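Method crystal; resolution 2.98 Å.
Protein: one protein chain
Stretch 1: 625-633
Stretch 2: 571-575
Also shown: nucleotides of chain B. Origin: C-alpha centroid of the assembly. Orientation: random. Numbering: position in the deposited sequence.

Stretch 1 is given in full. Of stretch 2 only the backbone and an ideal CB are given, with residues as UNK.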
ATOM      1  N   SER A 625      -4.399 -15.392 -20.604  1.00103.93           N
ATOM      2  CA  SER A 625      -5.379 -14.313 -20.679  1.00105.01           C
ATOM      3  C   SER A 625      -4.966 -13.239 -21.681  1.00120.47           C
ATOM      4  O   SER A 625      -5.810 -12.739 -22.435  1.00112.84           O
ATOM      5  CB  SER A 625      -5.594 -13.702 -19.295  1.00105.11           C
ATOM      6  OG  SER A 625      -4.379 -13.218 -18.749  1.00131.55           O
ATOM      7  N   ILE A 626      -3.680 -12.872 -21.712  1.00122.99           N
ATOM      8  CA  ILE A 626      -3.232 -11.767 -22.559  1.00116.77           C
ATOM      9  C   ILE A 626      -2.731 -12.207 -23.926  1.00116.64           C
ATOM     10  O   ILE A 626      -2.576 -11.357 -24.817  1.00113.15           O
ATOM     11  CB  ILE A 626      -2.123 -10.945 -21.874  1.00121.24           C
ATOM     12  CG1 ILE A 626      -0.843 -11.773 -21.748  1.00128.29           C
ATOM     13  CG2 ILE A 626      -2.596 -10.455 -20.521  1.00142.14           C
ATOM     14  CD1 ILE A 626       0.316 -11.014 -21.145  1.00136.64           C
ATOM     15  N   VAL A 627      -2.459 -13.499 -24.126  1.00103.29           N
ATOM     16  CA  VAL A 627      -2.043 -13.961 -25.446  1.00101.48           C
ATOM     17  C   VAL A 627      -3.190 -13.883 -26.446  1.00103.95           C
ATOM     18  O   VAL A 627      -2.959 -13.963 -27.658  1.00104.88           O
ATOM     19  CB  VAL A 627      -1.485 -15.395 -25.370  1.00104.02           C
ATOM     20  CG1 VAL A 627      -2.616 -16.405 -25.262  1.00103.87           C
ATOM     21  CG2 VAL A 627      -0.588 -15.695 -26.568  1.00101.67           C
ATOM     22  N   LYS A 628      -4.426 -13.722 -25.968  1.00105.37           N
ATOM     23  CA  LYS A 628      -5.567 -13.668 -26.873  1.00115.97           C
ATOM     24  C   LYS A 628      -5.517 -12.444 -27.778  1.00108.19           C
ATOM     25  O   LYS A 628      -5.980 -12.506 -28.921  1.00111.77           O
ATOM     26  CB  LYS A 628      -6.874 -13.683 -26.078  1.00116.37           C
ATOM     27  CG  LYS A 628      -7.122 -14.967 -25.304  1.00110.58           C
ATOM     28  CD  LYS A 628      -8.432 -14.901 -24.533  1.00133.92           C
ATOM     29  CE  LYS A 628      -8.696 -16.193 -23.778  1.00120.16           C
ATOM     30  NZ  LYS A 628      -9.977 -16.146 -23.023  1.00135.83           N
ATOM     31  N   TYR A 629      -4.960 -11.330 -27.297  1.00106.39           N
ATOM     32  CA  TYR A 629      -4.894 -10.108 -28.086  1.00128.97           C
ATOM     33  C   TYR A 629      -3.481  -9.606 -28.351  1.00105.05           C
ATOM     34  O   TYR A 629      -3.284  -8.875 -29.326  1.00105.96           O
ATOM     35  CB  TYR A 629      -5.700  -8.984 -27.413  1.00120.00           C
ATOM     36  CG  TYR A 629      -5.359  -8.755 -25.959  1.00109.10           C
ATOM     37  CD1 TYR A 629      -5.994  -9.476 -24.957  1.00105.96           C
ATOM     38  CD2 TYR A 629      -4.411  -7.811 -25.588  1.00119.95           C
ATOM     39  CE1 TYR A 629      -5.689  -9.271 -23.627  1.00104.78           C
ATOM     40  CE2 TYR A 629      -4.099  -7.598 -24.259  1.00103.17           C
ATOM     41  CZ  TYR A 629      -4.741  -8.330 -23.283  1.00103.21           C
ATOM     42  OH  TYR A 629      -4.437  -8.124 -21.958  1.00110.35           O
ATOM     43  N   ASP A 630      -2.505  -9.972 -27.527  1.00102.89           N
ATOM     44  CA  ASP A 630      -1.134  -9.530 -27.717  1.00107.00           C
ATOM     45  C   ASP A 630      -0.352 -10.555 -28.538  1.00101.72           C
ATOM     46  O   ASP A 630      -0.834 -11.649 -28.840  1.00128.68           O
ATOM     47  CB  ASP A 630      -0.466  -9.290 -26.362  1.00114.85           C
ATOM     48  CG  ASP A 630       0.742  -8.380 -26.455  1.00 98.51           C
ATOM     49  OD1 ASP A 630       1.138  -8.026 -27.586  1.00112.32           O
ATOM     50  OD2 ASP A 630       1.292  -8.015 -25.394  1.00109.31           O
ATOM     51  N   THR A 631       0.874 -10.188 -28.904  1.00112.91           N
ATOM     52  CA  THR A 631       1.755 -11.044 -29.690  1.00104.37           C
ATOM     53  C   THR A 631       2.982 -11.386 -28.858  1.00114.49           C
ATOM     54  O   THR A 631       3.742 -10.493 -28.469  1.00 98.14           O
ATOM     55  CB  THR A 631       2.166 -10.364 -30.998  1.00102.88           C
ATOM     56  OG1 THR A 631       0.995 -10.028 -31.754  1.00105.02           O
ATOM     57  CG2 THR A 631       3.046 -11.290 -31.822  1.00103.74           C
ATOM     58  N   PHE A 632       3.175 -12.676 -28.594  1.00115.25           N
ATOM     59  CA  PHE A 632       4.297 -13.135 -27.788  1.00 97.17           C
ATOM     60  C   PHE A 632       5.549 -13.280 -28.643  1.00101.93           C
ATOM     61  O   PHE A 632       5.507 -13.833 -29.746  1.00 99.48           O
ATOM     62  CB  PHE A 632       3.957 -14.467 -27.119  1.00 97.05           C
ATOM     63  CG  PHE A 632       5.081 -15.050 -26.305  1.00 95.62           C
ATOM     64  CD1 PHE A 632       5.436 -14.493 -25.088  1.00 93.94           C
ATOM     65  CD2 PHE A 632       5.769 -16.166 -26.750  1.00 96.31           C
ATOM     66  CE1 PHE A 632       6.464 -15.031 -24.336  1.00 92.89           C
ATOM     67  CE2 PHE A 632       6.797 -16.710 -26.001  1.00 95.22           C
ATOM     68  CZ  PHE A 632       7.144 -16.140 -24.793  1.00 93.47           C
ATOM     69  N   HIS A 633       6.667 -12.779 -28.123  1.00 98.60           N
ATOM     70  CA  HIS A 633       7.966 -12.870 -28.784  1.00 96.94           C
ATOM     71  C   HIS A 633       8.883 -13.705 -27.899  1.00 95.65           C
ATOM     72  O   HIS A 633       9.308 -13.249 -26.832  1.00 98.15           O
ATOM     73  CB  HIS A 633       8.551 -11.483 -29.043  1.00 97.20           C
ATOM     74  CG  HIS A 633       7.721 -10.642 -29.962  1.00 98.82           C
ATOM     75  ND1 HIS A 633       7.546 -10.948 -31.295  1.00101.07           N
ATOM     76  CD2 HIS A 633       7.018  -9.507 -29.741  1.00 98.83           C
ATOM     77  CE1 HIS A 633       6.771 -10.036 -31.855  1.00102.33           C
ATOM     78  NE2 HIS A 633       6.437  -9.150 -30.934  1.00100.98           N
ATOM     79  N   UNK A 571      -1.217  -4.186 -15.801  1.00125.69           N
ATOM     80  CA  UNK A 571      -0.334  -4.938 -16.684  1.00128.72           C
ATOM     81  C   UNK A 571      -1.194  -5.792 -17.608  1.00127.89           C
ATOM     82  O   UNK A 571      -1.875  -6.719 -17.158  1.00121.79           O
ATOM     83  CB  UNK A 571       0.645  -5.802 -15.887  1.00128.72           C
ATOM     84  N   UNK A 572      -1.170  -5.464 -18.902  1.00112.63           N
ATOM     85  CA  UNK A 572      -1.954  -6.200 -19.885  1.00112.96           C
ATOM     86  C   UNK A 572      -1.166  -6.506 -21.155  1.00126.56           C
ATOM     87  O   UNK A 572      -1.747  -7.031 -22.113  1.00121.78           O
ATOM     88  CB  UNK A 572      -3.214  -5.409 -20.240  1.00112.96           C
ATOM     89  N   UNK A 573       0.128  -6.197 -21.197  1.00113.90           N
ATOM     90  CA  UNK A 573       0.973  -6.473 -22.348  1.00114.34           C
ATOM     91  C   UNK A 573       2.189  -7.267 -21.894  1.00113.44           C
ATOM     92  O   UNK A 573       2.635  -7.144 -20.751  1.00111.68           O
ATOM     93  CB  UNK A 573       1.396  -5.177 -23.043  1.00114.34           C
ATOM     94  N   UNK A 574       2.711  -8.100 -22.799  1.00111.53           N
ATOM     95  CA  UNK A 574       3.891  -8.896 -22.474  1.00107.49           C
ATOM     96  C   UNK A 574       5.078  -8.014 -22.110  1.00 96.67           C
ATOM     97  O   UNK A 574       5.865  -8.357 -21.220  1.00 91.79           O
ATOM     98  CB  UNK A 574       4.257  -9.804 -23.649  1.00107.49           C
ATOM     99  N   UNK A 575       5.230  -6.876 -22.793  1.00 93.60           N
ATOM    100  CA  UNK A 575       6.339  -5.975 -22.498  1.00 93.71           C
ATOM    101  C   UNK A 575       6.262  -5.457 -21.067  1.00102.65           C
ATOM    102  O   UNK A 575       7.240  -5.528 -20.315  1.00136.41           O
ATOM    103  CB  UNK A 575       6.348  -4.803 -23.481  1.00 93.71           C
TER
ATOM    104  P     C B  37       2.568  -4.049 -27.207  1.00110.07           P
ATOM    105  OP1   C B  37       3.329  -4.051 -25.933  1.00110.89           O
ATOM    106  OP2   C B  37       2.569  -2.833 -28.063  1.00111.82           O
ATOM    107  O5'   C B  37       3.061  -5.281 -28.083  1.00108.94           O
ATOM    108  C5'   C B  37       4.060  -5.112 -29.070  1.00110.19           C
ATOM    109  C4'   C B  37       3.873  -6.071 -30.215  1.00109.16           C
ATOM    110  O4'   C B  37       2.566  -5.883 -30.813  1.00108.47           O
ATOM    111  C3'   C B  37       4.837  -5.885 -31.370  1.00110.67           C
ATOM    112  O3'   C B  37       6.089  -6.494 -31.129  1.00126.13           O
ATOM    113  C2'   C B  37       4.079  -6.479 -32.546  1.00109.94           C
ATOM    114  O2'   C B  37       4.174  -7.896 -32.536  1.00108.59           O
ATOM    115  C1'   C B  37       2.640  -6.086 -32.209  1.00108.97           C
ATOM    116  N1    C B  37       2.205  -4.840 -32.886  1.00110.42           N
ATOM    117  C2    C B  37       2.026  -4.813 -34.274  1.00111.26           C
ATOM    118  O2    C B  37       2.256  -5.831 -34.945  1.00113.47           O
ATOM    119  N3    C B  37       1.613  -3.666 -34.864  1.00112.79           N
ATOM    120  C4    C B  37       1.371  -2.582 -34.127  1.00113.46           C
ATOM    121  N4    C B  37       0.964  -1.477 -34.756  1.00115.18           N
ATOM    122  C5    C B  37       1.535  -2.582 -32.713  1.00112.69           C
ATOM    123  C6    C B  37       1.945  -3.721 -32.143  1.00111.18           C
ATOM    124  P     U B  36      -2.309  -0.438 -26.246  1.00111.12           P
ATOM    125  OP1   U B  36      -1.697  -0.177 -24.918  1.00112.38           O
ATOM    126  OP2   U B  36      -2.280   0.614 -27.293  1.00112.81           O
ATOM    127  O5'   U B  36      -1.632  -1.742 -26.859  1.00109.63           O
ATOM    128  C5'   U B  36      -1.740  -2.993 -26.198  1.00107.82           C
ATOM    129  C4'   U B  36      -1.359  -4.132 -27.108  1.00106.60           C
ATOM    130  O4'   U B  36      -2.273  -4.203 -28.231  1.00114.88           O
ATOM    131  C3'   U B  36       0.008  -4.028 -27.754  1.00107.86           C
ATOM    132  O3'   U B  36       1.045  -4.421 -26.875  1.00123.75           O
ATOM    133  C2'   U B  36      -0.133  -4.916 -28.986  1.00106.83           C
ATOM    134  O2'   U B  36       0.010  -6.286 -28.639  1.00115.57           O
ATOM    135  C1'   U B  36      -1.591  -4.667 -29.378  1.00106.08           C
ATOM    136  N1    U B  36      -1.730  -3.661 -30.456  1.00107.50           N
ATOM    137  C2    U B  36      -1.614  -4.107 -31.756  1.00107.62           C
ATOM    138  O2    U B  36      -1.400  -5.274 -32.036  1.00106.63           O
ATOM    139  N3    U B  36      -1.757  -3.139 -32.718  1.00109.22           N
ATOM    140  C4    U B  36      -2.000  -1.795 -32.513  1.00110.69           C
ATOM    141  O4    U B  36      -2.102  -1.045 -33.484  1.00112.27           O
ATOM    142  C5    U B  36      -2.109  -1.412 -31.139  1.00110.48           C
ATOM    143  C6    U B  36      -1.975  -2.336 -30.181  1.00108.93           C
ATOM    144  P     G B  38       7.409  -5.589 -31.082  1.00113.36           P
ATOM    145  OP1   G B  38       8.522  -6.430 -30.572  1.00120.88           O
ATOM    146  OP2   G B  38       7.056  -4.322 -30.389  1.00114.50           O
ATOM    147  O5'   G B  38       7.672  -5.240 -32.614  1.00142.80           O
ATOM    148  C5'   G B  38       7.648  -6.254 -33.607  1.00114.10           C
ATOM    149  C4'   G B  38       7.324  -5.685 -34.966  1.00115.49           C
ATOM    150  O4'   G B  38       5.929  -5.284 -35.015  1.00114.70           O
ATOM    151  C3'   G B  38       8.077  -4.423 -35.353  1.00118.21           C
ATOM    152  O3'   G B  38       9.397  -4.666 -35.803  1.00119.63           O
ATOM    153  C2'   G B  38       7.163  -3.806 -36.402  1.00119.09           C
ATOM    154  O2'   G B  38       7.286  -4.490 -37.640  1.00128.40           O
ATOM    155  C1'   G B  38       5.790  -4.124 -35.813  1.00116.76           C
ATOM    156  N9    G B  38       5.295  -3.026 -34.961  1.00117.10           N
ATOM    157  C8    G B  38       5.410  -2.918 -33.595  1.00116.40           C
ATOM    158  N7    G B  38       4.877  -1.825 -33.120  1.00117.27           N
ATOM    159  C5    G B  38       4.382  -1.172 -34.240  1.00118.54           C
ATOM    160  C6    G B  38       3.697   0.064 -34.352  1.00120.02           C
ATOM    161  O6    G B  38       3.380   0.851 -33.453  1.00120.52           O
ATOM    162  N1    G B  38       3.375   0.352 -35.673  1.00121.21           N
ATOM    163  C2    G B  38       3.673  -0.443 -36.750  1.00121.12           C
ATOM    164  N2    G B  38       3.276   0.011 -37.948  1.00122.72           N
ATOM    165  N3    G B  38       4.312  -1.598 -36.660  1.00119.80           N
ATOM    166  C4    G B  38       4.634  -1.897 -35.384  1.00118.50           C

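Position 571 has nothing of the first stretch within 5.5 Å of its ideal CB. CA-to-CB points sideways, and the backbone angles of -99/113 are extended. The visible atoms set no demand here, so many side chains would suit. The deposited residue is Phe 571. Its ring leads away from the first stretch and makes no contact with it.

Position 572 offers its backbone first. The carbonyl O lies 2.9 Å from OH of Tyr 629, near the plane of that ring, and accepts a hydrogen bond from the hydroxyl. This bond needs no particular side chain. CA-to-CB points sideways, and the ideal CB is 3.4 Å from Tyr 629 OH and 5.1 Å from Ile 626 CG2. A side chain that runs along the tyrosine ring would fit, whether a long aliphatic one or one with a flat polar end. The deposited residue is Arg 572. Its chi1 is p, and the guanidinium lays one face over CE2 of Tyr 629. Its nitrogens are hydrogen-bonded elsewhere in the structure. NH1 comes within 3.9 Å of C5' of U36.

Position 573 is extended, at -126/150, and the next residue begins a helix. CA-to-CB points away overall, yet the ideal CB is 3.7 Å from OD2 of Asp 630. The backbone of U36 and C37 lies nearby. A small side chain suits such a place, and Ser, Thr, Asp or Asn would suit the N-cap position. An acid would be less welcome so near the aspartate and the phosphate of C37. The deposited residue is Thr 573. Its CB is 3.6 Å from OP1 of C37, and its CG2 is 3.5 Å from O3' of U36. OG1 bonds to a residue flanking one of the stretches.

Position 574 faces the first stretch directly. Its angles of -60/-38 are helical, and its N donates a hydrogen bond to OD2 of Asp 630 at 3.0 Å, nearly straight at 169°. CA-to-CB points toward a pocket with Ile 626, Val 627 and Phe 632 around it. A large apolar side chain is called for: Leu, Met or Phe could enter, and a flat ring could use both walls. The deposited residue is Phe 574, with chi1 m. Over one face sits CD1 of Ile 626, 3.7 Å from the ring centroid. Over the opposite face, Phe 632 turns its edge to the ring, with centroids 5.4 Å apart and planes at 64°. CA of Val 627 meets the ring edge, 3.9 Å from CZ of Phe 574. This residue has by far the most area covered by the first stretch.

Position 575 is helical. CA-to-CB points sideways, and the ideal CB has nothing of the first stretch within 5.5 Å. The phosphates of C37 and G38 favour a long basic side chain. The deposited residue is Lys 575, extended beyond chi1. Its NZ donates a very short hydrogen bond of 2.5 Å to OP2 of G38.

Stretch 2 571-575: FRTFK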
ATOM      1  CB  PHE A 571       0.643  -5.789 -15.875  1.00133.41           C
ATOM      2  CG  PHE A 571       1.566  -4.986 -15.002  1.00136.25           C
ATOM      3  CD1 PHE A 571       2.015  -3.739 -15.405  1.00123.56           C
ATOM      4  CD2 PHE A 571       1.978  -5.476 -13.774  1.00107.79           C
ATOM      5  CE1 PHE A 571       2.859  -2.997 -14.601  1.00117.64           C
ATOM      6  CE2 PHE A 571       2.822  -4.738 -12.965  1.00111.12           C
ATOM      7  CZ  PHE A 571       3.264  -3.497 -13.379  1.00120.96           C
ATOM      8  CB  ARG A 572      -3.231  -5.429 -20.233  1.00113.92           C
ATOM      9  CG  ARG A 572      -2.996  -3.992 -20.656  1.00113.71           C
ATOM     10  CD  ARG A 572      -4.306  -3.233 -20.759  1.00114.56           C
ATOM     11  NE  ARG A 572      -5.286  -3.949 -21.569  1.00116.65           N
ATOM     12  CZ  ARG A 572      -5.388  -3.838 -22.889  1.00118.54           C
ATOM     13  NH1 ARG A 572      -4.568  -3.037 -23.555  1.00136.08           N
ATOM     14  NH2 ARG A 572      -6.309  -4.529 -23.545  1.00120.48           N
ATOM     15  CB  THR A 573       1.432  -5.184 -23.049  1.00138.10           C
ATOM     16  OG1 THR A 573       2.292  -4.442 -22.175  1.00112.36           O
ATOM     17  CG2 THR A 573       0.237  -4.323 -23.427  1.00115.34           C
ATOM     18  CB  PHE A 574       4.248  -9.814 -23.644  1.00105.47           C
ATOM     19  CG  PHE A 574       3.285 -10.950 -23.842  1.00124.82           C
ATOM     20  CD1 PHE A 574       3.304 -12.045 -22.992  1.00 93.36           C
ATOM     21  CD2 PHE A 574       2.372 -10.931 -24.883  1.00 95.36           C
ATOM     22  CE1 PHE A 574       2.423 -13.094 -23.175  1.00105.54           C
ATOM     23  CE2 PHE A 574       1.492 -11.978 -25.071  1.00 96.36           C
ATOM     24  CZ  PHE A 574       1.517 -13.061 -24.215  1.00112.22           C
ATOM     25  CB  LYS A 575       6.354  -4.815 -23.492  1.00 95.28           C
ATOM     26  CG  LYS A 575       6.731  -5.214 -24.908  1.00 95.80           C
ATOM     27  CD  LYS A 575       6.764  -4.006 -25.828  1.00 97.78           C
ATOM     28  CE  LYS A 575       7.218  -4.392 -27.224  1.00 98.75           C
ATOM     29  NZ  LYS A 575       7.175  -3.237 -28.165  1.00113.31           N
TER
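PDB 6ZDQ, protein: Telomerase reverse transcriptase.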